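Local coordinates for protein peptide methionine sulfoxide reductase msrA/msrB (Neisseria gonorrhoeae, PDB 2H30) that probably relays electrons from DsbD, through its thioredoxin-like domain, to the downstream methionine sulfoxide reductase domains that repair oxidised methionine, at residues G89-Q92 with K93-A96. The protein carries 2 engineered substitutions. Numbering follows the deposited sequence.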
ATOM      1  N   GLY A  89       4.455 -17.193   5.338  1.00 22.59           N
ATOM      2  CA  GLY A  89       5.764 -17.861   5.281  1.00 22.02           C
ATOM      3  C   GLY A  89       6.275 -18.034   3.847  1.00 20.80           C
ATOM      4  O   GLY A  89       7.419 -17.631   3.571  1.00 21.25           O
ATOM      5  N   GLU A  90       5.428 -18.618   2.975  1.00 20.74           N
ATOM      6  CA  GLU A  90       5.778 -18.857   1.563  1.00 21.47           C
ATOM      7  C   GLU A  90       5.963 -17.466   0.918  1.00 19.90           C
ATOM      8  O   GLU A  90       6.987 -17.229   0.240  1.00 19.67           O
ATOM      9  CB  GLU A  90       4.708 -19.665   0.866  1.00 21.76           C
ATOM     10  CG  GLU A  90       4.959 -19.845  -0.633  1.00 27.89           C
ATOM     11  CD  GLU A  90       3.810 -20.498  -1.425  1.00 29.25           C
ATOM     12  OE1 GLU A  90       2.593 -20.597  -0.986  1.00 34.48           O
ATOM     13  OE2 GLU A  90       4.151 -20.906  -2.576  1.00 38.59           O
ATOM     14  N   PHE A  91       5.065 -16.544   1.305  1.00 17.92           N
ATOM     15  CA  PHE A  91       5.093 -15.204   0.694  1.00 17.97           C
ATOM     16  C   PHE A  91       6.413 -14.546   1.011  1.00 17.89           C
ATOM     17  O   PHE A  91       7.124 -14.029   0.139  1.00 18.73           O
ATOM     18  CB  PHE A  91       3.895 -14.321   1.130  1.00 16.35           C
ATOM     19  CG  PHE A  91       4.034 -12.904   0.632  1.00 15.60           C
ATOM     20  CD1 PHE A  91       3.663 -12.619  -0.694  1.00 17.60           C
ATOM     21  CD2 PHE A  91       4.694 -11.922   1.404  1.00 16.31           C
ATOM     22  CE1 PHE A  91       3.888 -11.337  -1.234  1.00 16.77           C
ATOM     23  CE2 PHE A  91       4.911 -10.617   0.837  1.00 14.85           C
ATOM     24  CZ  PHE A  91       4.503 -10.378  -0.478  1.00 14.58           C
ATOM     25  N   GLN A  92       6.768 -14.515   2.296  1.00 18.06           N
ATOM     26  CA  GLN A  92       7.963 -13.808   2.740  1.00 17.97           C
ATOM     27  C   GLN A  92       9.248 -14.417   2.163  1.00 19.47           C
ATOM     28  O   GLN A  92      10.204 -13.716   1.870  1.00 20.16           O
ATOM     29  CB  GLN A  92       8.003 -13.757   4.278  1.00 19.33           C
ATOM     30  CG  GLN A  92       6.909 -12.946   4.970  1.00 17.34           C
ATOM     31  CD  GLN A  92       5.620 -13.706   5.231  1.00 19.66           C
ATOM     32  OE1 GLN A  92       5.275 -14.673   4.533  1.00 19.23           O
ATOM     33  NE2 GLN A  92       4.833 -13.216   6.199  1.00 21.89           N
ATOM     34  N   LYS A  93       9.272 -15.746   2.044  1.00 19.83           N
ATOM     35  CA  LYS A  93      10.408 -16.438   1.458  1.00 20.85           C
ATOM     36  C   LYS A  93      10.598 -16.055  -0.011  1.00 19.45           C
ATOM     37  O   LYS A  93      11.700 -15.768  -0.411  1.00 22.06           O
ATOM     38  CB  LYS A  93      10.239 -17.961   1.618  1.00 22.24           C
ATOM     39  CG  LYS A  93      11.488 -18.713   1.135  1.00 28.62           C
ATOM     40  CD  LYS A  93      12.827 -18.064   1.608  1.00 36.93           C
ATOM     41  CE  LYS A  93      12.869 -17.733   3.142  1.00 41.95           C
ATOM     42  NZ  LYS A  93      13.472 -16.371   3.421  1.00 42.65           N
ATOM     43  N   TRP A  94       9.503 -15.993  -0.742  1.00 19.38           N
ATOM     44  CA  TRP A  94       9.516 -15.561  -2.152  1.00 18.20           C
ATOM     45  C   TRP A  94       9.964 -14.092  -2.192  1.00 17.34           C
ATOM     46  O   TRP A  94      10.839 -13.702  -2.968  1.00 17.89           O
ATOM     47  CB  TRP A  94       8.120 -15.731  -2.760  1.00 17.86           C
ATOM     48  CG  TRP A  94       8.032 -14.994  -4.061  1.00 18.04           C
ATOM     49  CD1 TRP A  94       8.538 -15.376  -5.282  1.00 20.73           C
ATOM     50  CD2 TRP A  94       7.502 -13.674  -4.235  1.00 17.93           C
ATOM     51  NE1 TRP A  94       8.278 -14.405  -6.232  1.00 20.14           N
ATOM     52  CE2 TRP A  94       7.670 -13.339  -5.607  1.00 19.06           C
ATOM     53  CE3 TRP A  94       6.884 -12.748  -3.362  1.00 17.98           C
ATOM     54  CZ2 TRP A  94       7.251 -12.112  -6.142  1.00 17.96           C
ATOM     55  CZ3 TRP A  94       6.459 -11.521  -3.896  1.00 17.92           C
ATOM     56  CH2 TRP A  94       6.659 -11.212  -5.270  1.00 17.51           C
ATOM     57  N   TYR A  95       9.339 -13.257  -1.351  1.00 17.08           N
ATOM     58  CA  TYR A  95       9.632 -11.828  -1.447  1.00 17.12           C
ATOM     59  C   TYR A  95      11.057 -11.458  -1.074  1.00 18.00           C
ATOM     60  O   TYR A  95      11.640 -10.498  -1.581  1.00 17.28           O
ATOM     61  CB  TYR A  95       8.602 -11.036  -0.636  1.00 16.59           C
ATOM     62  CG  TYR A  95       8.776  -9.536  -0.804  1.00 15.58           C
ATOM     63  CD1 TYR A  95       8.547  -8.950  -2.055  1.00 16.77           C
ATOM     64  CD2 TYR A  95       9.292  -8.767   0.206  1.00 16.68           C
ATOM     65  CE1 TYR A  95       8.744  -7.603  -2.236  1.00 16.36           C
ATOM     66  CE2 TYR A  95       9.533  -7.388   0.020  1.00 16.04           C
ATOM     67  CZ  TYR A  95       9.224  -6.843  -1.201  1.00 16.07           C
ATOM     68  OH  TYR A  95       9.460  -5.511  -1.402  1.00 19.37           O
ATOM     69  N   ALA A  96      11.678 -12.265  -0.192  1.00 18.46           N
ATOM     70  CA  ALA A  96      13.059 -12.010   0.192  1.00 21.89           C
ATOM     71  C   ALA A  96      14.025 -12.098  -1.012  1.00 22.66           C
ATOM     72  O   ALA A  96      15.092 -11.514  -0.981  1.00 24.11           O
ATOM     73  CB  ALA A  96      13.478 -12.972   1.323  1.00 23.36           C
TER
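With CG held opposite the backbone N in Phe91 (chi1 173°), Trp94 (166°) and Tyr95 (-175°), Phe91 and the side chains three and four residues further on leave one helix as an aromatic cluster. The Phe91 ring touches both of the others. CE1 of Phe91 meets CZ3 of Trp94 at 3.7 Å, the two rings crossing at a slant, whereas CE2 of Phe91 lies 4.0 Å from CB of Tyr95. Phe91 and Tyr95 run side by side with nearly parallel planes, yet they are slid so far apart that little overlap remains. Helix 90-95 is the connection of a beta-alpha-beta unit between strands 73-78 and 105-107 of this thioredoxin-like domain; Phe91 and Tyr95 pack on the latter strand, while Lys86 makes a cation-pi contact with Trp94. Phe91 O serves twice: it accepts a hydrogen bond from Tyr95 N at 2.8 Å and also lies at the indole edge, in its plane, 3.7 Å from CE3 of Trp94. Gln92, bent at chi2, folds back toward the N-cap residue Gly89; its OE1 accepts a hydrogen bond from Gly89 N at 2.8 Å, the donor standing above the amide plane, while NE2 hydrogen-bonds to OD1 of Asp88.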